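Local atomic coordinates of probable FAD-dependent oxidoreductase PA4991 (Pseudomonas aeruginosa PAO1, PDB entry 5EZ7), a protein that binds one FAD per subunit and probably works as an FAD-dependent oxidoreductase of the DAO family, although its physiological substrate is unknown. Residues L6-L11 against G30-L35; G184-G189 against Q336-V341; R198-V203 against D364-S369; L219-M224 against Q322-R327. All coordinates share one frame; numbering follows the deposited sequence.

Contact 1: L6-L11 against G30-L35; sequences LSTDIL and GYATVL
V34 reaches L6, T8 and L11 with its two methyl groups. CG1, anti to the backbone N (chi1 170°), lies beside L11 CD1 at 3.9 Å, the two side chains running next to each other in the same direction. CG2 instead meets T8 CG2 at 3.8 Å, where the threonine crosses the valine at about a right angle, and L6 CD1 stands farther off.

The bonds of I10 are made by its backbone: its N donates to A32 O (3.2 Å, 167° at the hydrogen), and its O accepts V34 N at 3.2 Å. This alternation, with the I10-T33 and L11-V34 pairs at 5.0 Å between CA atoms, establishes parallel strand pairing. The pairing joins the two strands of the beta-alpha-beta unit 10-13, 17-28, 33-37, the Rossmann-type start of an FAD domain.

Before the paired strands, A32 O takes a second donor, D9 N, from above its carbonyl plane, while A32 N returns a nearly straight bond to D9 OD2 (3.0 Å, 171°). D9 OD1 is held by H371, among others.

The balance is uneven: A32 O is gripped twice, whereas T8 meets the other segment through CG2 and CB while its buried hydroxyl has no partner in the model.

Contact 2: G184-G189 against Q336-V341; sequences GRELAG and QGRLLV
The type II' turn Q336-L339, with G337 at its second position, closes the hairpin between strands 332-336 and 339-343 and directs R338 at E186 and L187 of strand 186-192. Reciprocal bonds between the backbones of Q336 and L339 close the turn, and the arginine leaves from its third position.

R338 bends at chi2 and chi3 and lays its guanidinium against the other strand. NE donates to L187 O at 3.0 Å, a bent bond (137° at the hydrogen) whose donor sits above the carbonyl plane. E186 OE2 lies over one guanidinium face, 2.9 Å from NH1, with the carboxylate and guanidinium planes 26° apart. No N-H points at this oxygen, and the salt bridge rests on charge alone.

One water bridges the backbones, accepting from L187 N (3.2 Å) and R338 N (2.9 Å); another donates to L187 O at 2.8 Å and accepts weakly from R338 NH2.

On the apolar side L187 CG is anti to its backbone N (chi1 -175°), and CD2 meets L339 CD1 at 4.0 Å as the two leucines cross. Beyond L187, A188 and G189 form a classic beta bulge opposite L181.

L187 O receives a charged donor and a water, while its N is served through solvent. The ion pair, with its oxygen over the guanidinium face rather than in line with an N-H, is probably less directional than an in-plane bridge.

Contact 3: R198-V203 against D364-S369; sequences RAQRVV and DGIRPS
R201 and Q200 divide the work against D364, I366 and R367. The guanidinium of R201 uses its edge for D364: NH2 donates to OD2 at 3.1 Å (152° at the hydrogen), almost exactly in the guanidinium plane. The oxygen is met on its anti side, and with the two planes 68° apart the salt bridge rests on a single hydrogen bond. I366 lies against one face of the same group, with CG1 3.8 Å above the plane toward its rim and CD1 3.6 Å from NH1.

Q200 extends beyond CG and slides past I366 in the opposite direction, bringing OE1 to 3.6 Å from CG2. NE2 then reaches R367 O at 2.8 Å, the acceptor lying in the amide plane. A water links the other end of the amide, donating to Q200 OE1 at 2.6 Å and accepting from R367 N.

Further bonds position these groups. R201 bends at chi2 (-68°), part of the path that brings NH1 back to Q200 O at 2.9 Å; this bond and the aspartate fix the guanidinium's rotation. D364 OD1 pairs with R360, and Q200 NE2 also donates to D9 OD1.

G365 ends helix 350-364 with a Schellman motif, sending the following loop across the starting end of strand 201-204, an inner strand of the Rossmann-type sheet between 10-13 and 339-343. Y31 OH, before strand 33-37, bonds to I366 O.

Contact 4: L219-M224 against Q322-R327; sequences LEQPAM and QSNLLR
Q221 begins the contact, its side chain bent at chi2 and crossing N324 obliquely.

P222, joined to Q221 by a cis peptide bond, comes next. Its ring meets the asparagine through CB, 3.3 Å from N324 OD1, and the same oxygen lies 3.6 Å from P222 CA. This is a van der Waals approach of a carbonyl oxygen to aliphatic carbons.

A223 supplies the hydrogen bond. N324 ND2 donates to A223 O at 3.0 Å, with 154° at the hydrogen; the acceptor lies within 4° of the amide plane, and the donor is slightly tilted from the carbonyl plane. ND2 also donates to A321 O, so two backbone oxygens fix the rotation of the amide. A looser touch follows at A223 CB, 4.2 Å from S323 OG.

The two loops meet where strand 224-236 starts beside the end of its antiparallel neighbour 309-320, and the A223-A321 backbone bond extends their pairing by a step. Behind the contact, P222 packs on L214 of helix 210-216, on V341 and W343 of strand 339-343, and on F332 and A334 of strand 332-336.

Contact 1 closes first, bringing strand 33-37 back beside strand 10-13 over a short loop that is mostly helix 17-28. The other three open later: contact 2 at 184-189, contact 3 at 198-203 and contact 4 at 219-224. Contact 4 closes first of these, at 322-327, and so lies within the spans of both others. Contacts 2 and 3 cross, closing at 336-341 and 364-369. Strand 201-204 lies between 10-13 and 339-343; D9 O bonds to Q200 N at 2.8 Å just ahead of the first pairing, and V202 O to L340 N within the second. Contact 4 joins the start of strand 224-236 in the eight-stranded sheet to strand 339-343 through P222 against V341.

Contact 1: L6-L11 against G30-L35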
loop_
_atom_site.group_PDB
_atom_site.type_symbol
_atom_site.label_atom_id
_atom_site.label_comp_id
_atom_site.label_asym_id
_atom_site.label_seq_id
_atom_site.Cartn_x
_atom_site.Cartn_y
_atom_site.Cartn_z
ATOM N N LEU A 6 -24.778 13.489 8.217
ATOM C CA LEU A 6 -23.510 14.181 8.069
ATOM C C LEU A 6 -23.412 14.884 6.734
ATOM O O LEU A 6 -24.087 14.531 5.783
ATOM C CB LEU A 6 -22.330 13.223 8.181
ATOM C CG LEU A 6 -22.197 12.304 9.408
ATOM C CD1 LEU A 6 -20.842 11.598 9.377
ATOM C CD2 LEU A 6 -22.361 13.044 10.726
ATOM N N SER A 7 -22.498 15.842 6.684
ATOM C CA SER A 7 -22.265 16.687 5.530
ATOM C C SER A 7 -20.751 16.959 5.489
ATOM O O SER A 7 -20.189 17.342 6.512
ATOM C CB SER A 7 -23.098 17.959 5.746
ATOM O OG SER A 7 -22.736 19.013 4.911
ATOM N N THR A 8 -20.088 16.678 4.365
ATOM C CA THR A 8 -18.690 17.071 4.136
ATOM C C THR A 8 -18.477 17.458 2.683
ATOM O O THR A 8 -19.431 17.518 1.900
ATOM C CB THR A 8 -17.631 15.944 4.462
ATOM O OG1 THR A 8 -18.041 14.680 3.890
ATOM C CG2 THR A 8 -17.352 15.887 5.953
ATOM N N ASP A 9 -17.206 17.695 2.336
ATOM C CA ASP A 9 -16.804 17.951 0.984
ATOM C C ASP A 9 -16.528 16.675 0.229
ATOM O O ASP A 9 -17.117 16.494 -0.816
ATOM C CB ASP A 9 -15.596 18.893 0.954
ATOM C CG ASP A 9 -15.895 20.261 1.629
ATOM O OD1 ASP A 9 -17.003 20.842 1.416
ATOM O OD2 ASP A 9 -15.014 20.717 2.389
ATOM N N ILE A 10 -15.581 15.855 0.706
ATOM C CA ILE A 10 -15.212 14.593 0.022
ATOM C C ILE A 10 -15.394 13.430 0.976
ATOM O O ILE A 10 -14.936 13.472 2.122
ATOM C CB ILE A 10 -13.809 14.641 -0.653
ATOM C CG1 ILE A 10 -13.827 15.652 -1.815
ATOM C CG2 ILE A 10 -13.464 13.324 -1.333
ATOM C CD1 ILE A 10 -13.320 16.961 -1.372
ATOM N N LEU A 11 -16.136 12.439 0.508
ATOM C CA LEU A 11 -16.398 11.200 1.219
ATOM C C LEU A 11 -15.549 10.087 0.571
ATOM O O LEU A 11 -15.722 9.832 -0.605
ATOM C CB LEU A 11 -17.879 10.921 1.074
ATOM C CG LEU A 11 -18.506 9.636 1.574
ATOM C CD1 LEU A 11 -18.156 9.293 3.013
ATOM C CD2 LEU A 11 -20.033 9.777 1.354
ATOM N N GLY A 30 -7.472 22.013 3.358
ATOM C CA GLY A 30 -8.661 22.699 3.929
ATOM C C GLY A 30 -10.019 22.049 3.651
ATOM O O GLY A 30 -11.050 22.625 3.974
ATOM N N TYR A 31 -10.052 20.852 3.055
ATOM C CA TYR A 31 -11.340 20.193 2.774
ATOM C C TYR A 31 -11.791 19.457 4.005
ATOM O O TYR A 31 -10.968 18.924 4.749
ATOM C CB TYR A 31 -11.216 19.165 1.662
ATOM C CG TYR A 31 -11.077 19.764 0.323
ATOM C CD1 TYR A 31 -9.877 20.314 -0.094
ATOM C CD2 TYR A 31 -12.158 19.812 -0.539
ATOM C CE1 TYR A 31 -9.739 20.865 -1.370
ATOM C CE2 TYR A 31 -12.050 20.368 -1.807
ATOM C CZ TYR A 31 -10.845 20.900 -2.217
ATOM O OH TYR A 31 -10.757 21.462 -3.458
ATOM N N ALA A 32 -13.094 19.380 4.199
ATOM C CA ALA A 32 -13.645 18.518 5.222
ATOM C C ALA A 32 -13.902 17.145 4.573
ATOM O O ALA A 32 -14.344 17.066 3.429
ATOM C CB ALA A 32 -14.939 19.130 5.755
ATOM N N THR A 33 -13.634 16.076 5.297
ATOM C CA THR A 33 -13.744 14.713 4.778
ATOM C C THR A 33 -14.349 13.747 5.785
ATOM O O THR A 33 -14.312 13.987 6.993
ATOM C CB THR A 33 -12.364 14.141 4.412
ATOM O OG1 THR A 33 -11.534 14.061 5.590
ATOM C CG2 THR A 33 -11.694 14.962 3.387
ATOM N N VAL A 34 -14.924 12.671 5.267
ATOM C CA VAL A 34 -15.187 11.460 6.022
ATOM C C VAL A 34 -14.530 10.304 5.271
ATOM O O VAL A 34 -14.650 10.231 4.031
ATOM C CB VAL A 34 -16.704 11.210 6.133
ATOM C CG1 VAL A 34 -17.016 9.830 6.697
ATOM C CG2 VAL A 34 -17.345 12.275 7.032
ATOM N N LEU A 35 -13.864 9.403 6.006
ATOM C CA LEU A 35 -13.260 8.210 5.411
ATOM C C LEU A 35 -13.871 6.995 6.058
ATOM O O LEU A 35 -13.768 6.799 7.273
ATOM C CB LEU A 35 -11.751 8.201 5.596
ATOM C CG LEU A 35 -10.972 7.146 4.790
ATOM C CD1 LEU A 35 -9.476 7.478 4.717
ATOM C CD2 LEU A 35 -11.138 5.732 5.342
#

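Contact 2: G184-G189 against Q336-V341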
loop_
_atom_site.group_PDB
_atom_site.type_symbol
_atom_site.label_atom_id
_atom_site.label_comp_id
_atom_site.label_asym_id
_atom_site.label_seq_id
_atom_site.Cartn_x
_atom_site.Cartn_y
_atom_site.Cartn_z
ATOM N N GLY A 184 -32.390 12.304 -7.848
ATOM C CA GLY A 184 -32.683 11.921 -9.211
ATOM C C GLY A 184 -31.609 10.943 -9.634
ATOM O O GLY A 184 -31.422 9.892 -9.006
ATOM N N ARG A 185 -30.869 11.298 -10.669
ATOM C CA ARG A 185 -29.795 10.437 -11.139
ATOM C C ARG A 185 -28.436 10.778 -10.511
ATOM O O ARG A 185 -27.515 9.988 -10.588
ATOM C CB ARG A 185 -29.785 10.443 -12.673
ATOM C CG ARG A 185 -31.123 9.967 -13.286
ATOM C CD ARG A 185 -31.550 8.577 -12.759
ATOM N NE ARG A 185 -32.669 7.939 -13.480
ATOM C CZ ARG A 185 -32.593 7.342 -14.677
ATOM N NH1 ARG A 185 -31.453 7.313 -15.364
ATOM N NH2 ARG A 185 -33.680 6.787 -15.212
ATOM N N GLU A 186 -28.347 11.912 -9.825
ATOM C CA GLU A 186 -27.089 12.423 -9.262
ATOM C C GLU A 186 -26.724 11.654 -7.954
ATOM O O GLU A 186 -27.603 11.292 -7.170
ATOM C CB GLU A 186 -27.247 13.947 -8.995
ATOM C CG GLU A 186 -26.032 14.830 -9.289
ATOM C CD GLU A 186 -25.891 16.071 -8.371
ATOM O OE1 GLU A 186 -25.972 17.223 -8.881
ATOM O OE2 GLU A 186 -25.641 15.902 -7.137
ATOM N N LEU A 187 -25.432 11.391 -7.739
ATOM C CA LEU A 187 -24.951 10.796 -6.489
ATOM C C LEU A 187 -24.624 11.865 -5.456
ATOM O O LEU A 187 -23.617 12.543 -5.556
ATOM C CB LEU A 187 -23.722 9.926 -6.750
ATOM C CG LEU A 187 -23.212 9.155 -5.534
ATOM C CD1 LEU A 187 -24.191 8.075 -5.100
ATOM C CD2 LEU A 187 -21.843 8.563 -5.852
ATOM N N ALA A 188 -25.488 12.018 -4.471
ATOM C CA ALA A 188 -25.356 13.091 -3.491
ATOM C C ALA A 188 -24.491 12.676 -2.271
ATOM O O ALA A 188 -24.192 13.481 -1.396
ATOM C CB ALA A 188 -26.741 13.536 -3.021
ATOM N N GLY A 189 -24.110 11.406 -2.209
ATOM C CA GLY A 189 -23.465 10.883 -1.030
ATOM C C GLY A 189 -23.732 9.411 -0.894
ATOM O O GLY A 189 -24.040 8.744 -1.892
ATOM N N GLN A 336 -17.568 8.885 -12.993
ATOM C CA GLN A 336 -18.893 8.946 -13.561
ATOM C C GLN A 336 -19.687 9.934 -12.657
ATOM O O GLN A 336 -19.919 9.676 -11.480
ATOM C CB GLN A 336 -19.491 7.535 -13.618
ATOM C CG GLN A 336 -20.989 7.445 -13.953
ATOM C CD GLN A 336 -21.315 7.555 -15.451
ATOM O OE1 GLN A 336 -20.957 6.675 -16.217
ATOM N NE2 GLN A 336 -22.030 8.622 -15.862
ATOM N N GLY A 337 -20.050 11.088 -13.203
ATOM C CA GLY A 337 -20.747 12.099 -12.446
ATOM C C GLY A 337 -19.874 12.536 -11.275
ATOM O O GLY A 337 -18.719 12.879 -11.460
ATOM N N ARG A 338 -20.408 12.434 -10.066
ATOM C CA ARG A 338 -19.690 12.873 -8.867
ATOM C C ARG A 338 -18.870 11.753 -8.200
ATOM O O ARG A 338 -18.387 11.915 -7.076
ATOM C CB ARG A 338 -20.691 13.441 -7.877
ATOM C CG ARG A 338 -21.852 14.100 -8.578
ATOM C CD ARG A 338 -22.335 15.332 -7.923
ATOM N NE ARG A 338 -22.597 15.157 -6.510
ATOM C CZ ARG A 338 -23.041 16.139 -5.741
ATOM N NH1 ARG A 338 -23.282 17.333 -6.303
ATOM N NH2 ARG A 338 -23.236 15.947 -4.431
ATOM N N LEU A 339 -18.753 10.626 -8.902
ATOM C CA LEU A 339 -18.080 9.456 -8.388
ATOM C C LEU A 339 -16.707 9.403 -8.994
ATOM O O LEU A 339 -16.539 9.590 -10.210
ATOM C CB LEU A 339 -18.835 8.199 -8.736
ATOM C CG LEU A 339 -18.177 6.928 -8.203
ATOM C CD1 LEU A 339 -18.431 6.766 -6.709
ATOM C CD2 LEU A 339 -18.708 5.727 -8.986
ATOM N N LEU A 340 -15.725 9.191 -8.129
ATOM C CA LEU A 340 -14.336 9.048 -8.533
ATOM C C LEU A 340 -13.920 7.727 -7.974
ATOM O O LEU A 340 -14.316 7.387 -6.900
ATOM C CB LEU A 340 -13.475 10.170 -7.964
ATOM C CG LEU A 340 -13.698 11.545 -8.615
ATOM C CD1 LEU A 340 -13.263 12.665 -7.708
ATOM C CD2 LEU A 340 -12.955 11.697 -9.930
ATOM N N VAL A 341 -13.133 6.971 -8.712
ATOM C CA VAL A 341 -12.817 5.621 -8.325
ATOM C C VAL A 341 -11.472 5.189 -8.909
ATOM O O VAL A 341 -11.173 5.439 -10.105
ATOM C CB VAL A 341 -13.923 4.648 -8.821
ATOM C CG1 VAL A 341 -14.224 4.832 -10.331
ATOM C CG2 VAL A 341 -13.561 3.198 -8.512
HETATM O O HOH W 1 -23.234 11.773 -10.026
HETATM O O HOH W 2 -21.194 13.291 -4.352
#

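Contact 3: R198-V203 against D364-S369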
loop_
_atom_site.group_PDB
_atom_site.type_symbol
_atom_site.label_atom_id
_atom_site.label_comp_id
_atom_site.label_asym_id
_atom_site.label_seq_id
_atom_site.Cartn_x
_atom_site.Cartn_y
_atom_site.Cartn_z
ATOM N N ARG A 198 -23.822 13.477 3.115
ATOM C CA ARG A 198 -23.862 14.227 1.867
ATOM C C ARG A 198 -22.474 14.736 1.529
ATOM O O ARG A 198 -21.732 15.123 2.428
ATOM C CB ARG A 198 -24.859 15.395 1.987
ATOM C CG ARG A 198 -26.296 14.913 2.145
ATOM C CD ARG A 198 -27.375 16.014 2.103
ATOM N NE ARG A 198 -28.394 15.640 1.109
ATOM C CZ ARG A 198 -29.283 14.650 1.255
ATOM N NH1 ARG A 198 -29.346 13.931 2.383
ATOM N NH2 ARG A 198 -30.127 14.369 0.266
ATOM N N ALA A 199 -22.111 14.726 0.249
ATOM C CA ALA A 199 -20.743 15.154 -0.143
ATOM C C ALA A 199 -20.659 15.579 -1.577
ATOM O O ALA A 199 -21.425 15.094 -2.362
ATOM C CB ALA A 199 -19.745 14.038 0.081
ATOM N N GLN A 200 -19.744 16.519 -1.873
ATOM C CA GLN A 200 -19.659 17.160 -3.200
ATOM C C GLN A 200 -19.133 16.123 -4.132
ATOM O O GLN A 200 -19.457 16.124 -5.326
ATOM C CB GLN A 200 -18.749 18.401 -3.242
ATOM C CG GLN A 200 -19.041 19.487 -2.229
ATOM C CD GLN A 200 -18.311 20.791 -2.547
ATOM O OE1 GLN A 200 -18.530 21.398 -3.602
ATOM N NE2 GLN A 200 -17.437 21.239 -1.632
ATOM N N ARG A 201 -18.280 15.248 -3.593
ATOM C CA ARG A 201 -17.791 14.066 -4.328
ATOM C C ARG A 201 -17.689 12.851 -3.464
ATOM O O ARG A 201 -17.616 12.981 -2.268
ATOM C CB ARG A 201 -16.397 14.334 -4.910
ATOM C CG ARG A 201 -16.391 15.388 -5.996
ATOM C CD ARG A 201 -17.108 14.916 -7.249
ATOM N NE ARG A 201 -16.946 15.840 -8.367
ATOM C CZ ARG A 201 -17.737 16.859 -8.692
ATOM N NH1 ARG A 201 -18.811 17.199 -7.979
ATOM N NH2 ARG A 201 -17.445 17.554 -9.783
ATOM N N VAL A 202 -17.622 11.687 -4.111
ATOM C CA VAL A 202 -17.418 10.383 -3.458
ATOM C C VAL A 202 -16.259 9.704 -4.196
ATOM O O VAL A 202 -16.287 9.565 -5.444
ATOM C CB VAL A 202 -18.677 9.471 -3.505
ATOM C CG1 VAL A 202 -18.408 8.109 -2.838
ATOM C CG2 VAL A 202 -19.856 10.130 -2.819
ATOM N N VAL A 203 -15.236 9.319 -3.432
ATOM C CA VAL A 203 -14.093 8.615 -3.954
ATOM C C VAL A 203 -14.029 7.173 -3.441
ATOM O O VAL A 203 -14.018 6.926 -2.211
ATOM C CB VAL A 203 -12.789 9.298 -3.556
ATOM C CG1 VAL A 203 -11.600 8.606 -4.251
ATOM C CG2 VAL A 203 -12.832 10.778 -3.909
ATOM N N ASP A 364 -12.570 20.866 -11.872
ATOM C CA ASP A 364 -14.018 20.968 -11.754
ATOM C C ASP A 364 -14.484 22.123 -10.887
ATOM O O ASP A 364 -15.679 22.439 -10.879
ATOM C CB ASP A 364 -14.624 19.652 -11.244
ATOM C CG ASP A 364 -14.820 18.614 -12.366
ATOM O OD1 ASP A 364 -14.414 18.888 -13.537
ATOM O OD2 ASP A 364 -15.395 17.536 -12.053
ATOM N N GLY A 365 -13.546 22.766 -10.189
ATOM C CA GLY A 365 -13.834 23.934 -9.392
ATOM C C GLY A 365 -14.442 23.613 -8.042
ATOM O O GLY A 365 -15.105 24.441 -7.489
ATOM N N ILE A 366 -14.185 22.440 -7.483
ATOM C CA ILE A 366 -14.776 22.058 -6.187
ATOM C C ILE A 366 -13.934 22.666 -5.057
ATOM O O ILE A 366 -12.779 22.381 -4.986
ATOM C CB ILE A 366 -14.881 20.511 -6.074
ATOM C CG1 ILE A 366 -15.748 19.911 -7.191
ATOM C CG2 ILE A 366 -15.376 20.069 -4.712
ATOM C CD1 ILE A 366 -17.206 20.364 -7.208
ATOM N N ARG A 367 -14.525 23.492 -4.191
ATOM C CA ARG A 367 -13.826 24.106 -3.049
ATOM C C ARG A 367 -14.400 23.705 -1.707
ATOM O O ARG A 367 -15.534 23.265 -1.629
ATOM C CB ARG A 367 -13.887 25.628 -3.111
ATOM C CG ARG A 367 -13.420 26.239 -4.418
ATOM C CD ARG A 367 -11.917 26.128 -4.675
ATOM N NE ARG A 367 -11.665 26.125 -6.125
ATOM C CZ ARG A 367 -10.538 25.722 -6.741
ATOM N NH1 ARG A 367 -10.464 25.761 -8.074
ATOM N NH2 ARG A 367 -9.473 25.301 -6.060
ATOM N N PRO A 368 -13.624 23.884 -0.621
ATOM C CA PRO A 368 -14.192 23.570 0.690
ATOM C C PRO A 368 -15.398 24.429 0.970
ATOM O O PRO A 368 -15.340 25.609 0.717
ATOM C CB PRO A 368 -13.048 23.917 1.662
ATOM C CG PRO A 368 -11.807 23.691 0.865
ATOM C CD PRO A 368 -12.175 24.168 -0.519
ATOM N N SER A 369 -16.476 23.825 1.440
ATOM C CA SER A 369 -17.668 24.549 1.833
ATOM C C SER A 369 -17.709 24.667 3.370
ATOM O O SER A 369 -16.701 24.496 4.009
ATOM C CB SER A 369 -18.900 23.827 1.317
ATOM O OG SER A 369 -20.037 24.534 1.757
HETATM O O HOH W 3 -17.415 23.588 -4.521
#

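Contact 4: L219-M224 against Q322-R327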
loop_
_atom_site.group_PDB
_atom_site.type_symbol
_atom_site.label_atom_id
_atom_site.label_comp_id
_atom_site.label_asym_id
_atom_site.label_seq_id
_atom_site.Cartn_x
_atom_site.Cartn_y
_atom_site.Cartn_z
ATOM N N LEU A 219 -22.892 0.177 -11.586
ATOM C CA LEU A 219 -21.825 0.348 -12.576
ATOM C C LEU A 219 -20.965 -0.891 -12.759
ATOM O O LEU A 219 -20.785 -1.679 -11.849
ATOM C CB LEU A 219 -20.916 1.500 -12.176
ATOM C CG LEU A 219 -21.608 2.853 -12.007
ATOM C CD1 LEU A 219 -20.591 3.852 -11.473
ATOM C CD2 LEU A 219 -22.235 3.309 -13.327
ATOM N N GLU A 220 -20.434 -1.036 -13.961
ATOM C CA GLU A 220 -19.528 -2.121 -14.303
ATOM C C GLU A 220 -18.145 -1.649 -14.819
ATOM O O GLU A 220 -17.193 -2.443 -14.918
ATOM C CB GLU A 220 -20.226 -2.987 -15.338
ATOM C CG GLU A 220 -21.551 -3.549 -14.818
ATOM C CD GLU A 220 -22.064 -4.729 -15.630
ATOM O OE1 GLU A 220 -21.261 -5.650 -15.924
ATOM O OE2 GLU A 220 -23.270 -4.746 -15.972
ATOM N N GLN A 221 -18.053 -0.371 -15.180
ATOM C CA GLN A 221 -16.792 0.312 -15.435
ATOM C C GLN A 221 -16.435 1.218 -14.285
ATOM O O GLN A 221 -17.330 1.710 -13.583
ATOM C CB GLN A 221 -16.889 1.132 -16.727
ATOM C CG GLN A 221 -17.038 0.263 -17.954
ATOM C CD GLN A 221 -16.085 -0.921 -17.892
ATOM O OE1 GLN A 221 -16.496 -2.064 -18.031
ATOM N NE2 GLN A 221 -14.802 -0.650 -17.668
ATOM N N PRO A 222 -15.145 1.416 -14.031
ATOM C CA PRO A 222 -14.016 0.643 -14.624
ATOM C C PRO A 222 -13.876 -0.792 -14.090
ATOM O O PRO A 222 -14.059 -1.022 -12.894
ATOM C CB PRO A 222 -12.807 1.447 -14.198
ATOM C CG PRO A 222 -13.219 2.093 -12.888
ATOM C CD PRO A 222 -14.711 2.308 -12.942
ATOM N N ALA A 223 -13.491 -1.733 -14.961
ATOM C CA ALA A 223 -13.371 -3.148 -14.604
ATOM C C ALA A 223 -12.074 -3.353 -13.844
ATOM O O ALA A 223 -11.131 -2.595 -14.025
ATOM C CB ALA A 223 -13.435 -4.040 -15.830
ATOM N N MET A 224 -12.037 -4.390 -13.015
ATOM C CA MET A 224 -10.941 -4.652 -12.118
ATOM C C MET A 224 -10.387 -6.010 -12.434
ATOM O O MET A 224 -11.157 -6.887 -12.855
ATOM C CB MET A 224 -11.466 -4.674 -10.683
ATOM C CG MET A 224 -10.365 -4.629 -9.630
ATOM S SD MET A 224 -11.078 -4.560 -7.978
ATOM C CE MET A 224 -11.538 -6.294 -7.796
ATOM N N GLN A 322 -6.844 -4.352 -17.789
ATOM C CA GLN A 322 -6.186 -3.877 -19.004
ATOM C C GLN A 322 -7.150 -3.332 -20.038
ATOM O O GLN A 322 -6.729 -2.647 -20.970
ATOM C CB GLN A 322 -5.355 -4.987 -19.685
ATOM C CG GLN A 322 -4.278 -5.657 -18.804
ATOM C CD GLN A 322 -3.301 -4.693 -18.110
ATOM O OE1 GLN A 322 -2.882 -3.681 -18.652
ATOM N NE2 GLN A 322 -2.930 -5.033 -16.912
ATOM N N SER A 323 -8.432 -3.648 -19.909
ATOM C CA SER A 323 -9.445 -3.088 -20.807
ATOM C C SER A 323 -9.734 -1.559 -20.590
ATOM O O SER A 323 -10.328 -0.936 -21.455
ATOM C CB SER A 323 -10.720 -3.928 -20.718
ATOM O OG SER A 323 -11.361 -3.710 -19.478
ATOM N N ASN A 324 -9.274 -0.976 -19.480
ATOM C CA ASN A 324 -9.326 0.490 -19.254
ATOM C C ASN A 324 -8.234 1.312 -19.957
ATOM O O ASN A 324 -7.177 0.804 -20.284
ATOM C CB ASN A 324 -9.204 0.825 -17.748
ATOM C CG ASN A 324 -10.247 0.140 -16.924
ATOM O OD1 ASN A 324 -11.417 0.452 -17.036
ATOM N ND2 ASN A 324 -9.849 -0.832 -16.141
ATOM N N LEU A 325 -8.479 2.616 -20.099
ATOM C CA LEU A 325 -7.470 3.566 -20.582
ATOM C C LEU A 325 -6.421 3.866 -19.495
ATOM O O LEU A 325 -6.644 4.718 -18.666
ATOM C CB LEU A 325 -8.167 4.841 -21.095
ATOM C CG LEU A 325 -7.367 5.895 -21.864
ATOM C CD1 LEU A 325 -6.514 5.263 -22.938
ATOM C CD2 LEU A 325 -8.285 6.924 -22.514
ATOM N N LEU A 326 -5.299 3.141 -19.512
ATOM C CA LEU A 326 -4.220 3.231 -18.505
ATOM C C LEU A 326 -2.965 3.866 -19.053
ATOM O O LEU A 326 -2.659 3.714 -20.227
ATOM C CB LEU A 326 -3.709 1.837 -18.081
ATOM C CG LEU A 326 -4.358 0.984 -17.009
ATOM C CD1 LEU A 326 -5.652 0.452 -17.540
ATOM C CD2 LEU A 326 -3.461 -0.191 -16.638
ATOM N N ARG A 327 -2.204 4.494 -18.160
ATOM C CA ARG A 327 -0.774 4.739 -18.336
ATOM C C ARG A 327 -0.054 3.851 -17.318
ATOM O O ARG A 327 -0.331 3.954 -16.123
ATOM C CB ARG A 327 -0.463 6.208 -18.066
ATOM C CG ARG A 327 -0.893 7.127 -19.186
ATOM C CD ARG A 327 -0.501 8.552 -18.901
ATOM N NE ARG A 327 -0.649 9.356 -20.110
ATOM C CZ ARG A 327 -0.122 10.570 -20.302
ATOM N NH1 ARG A 327 0.591 11.173 -19.349
ATOM N NH2 ARG A 327 -0.323 11.199 -21.461
#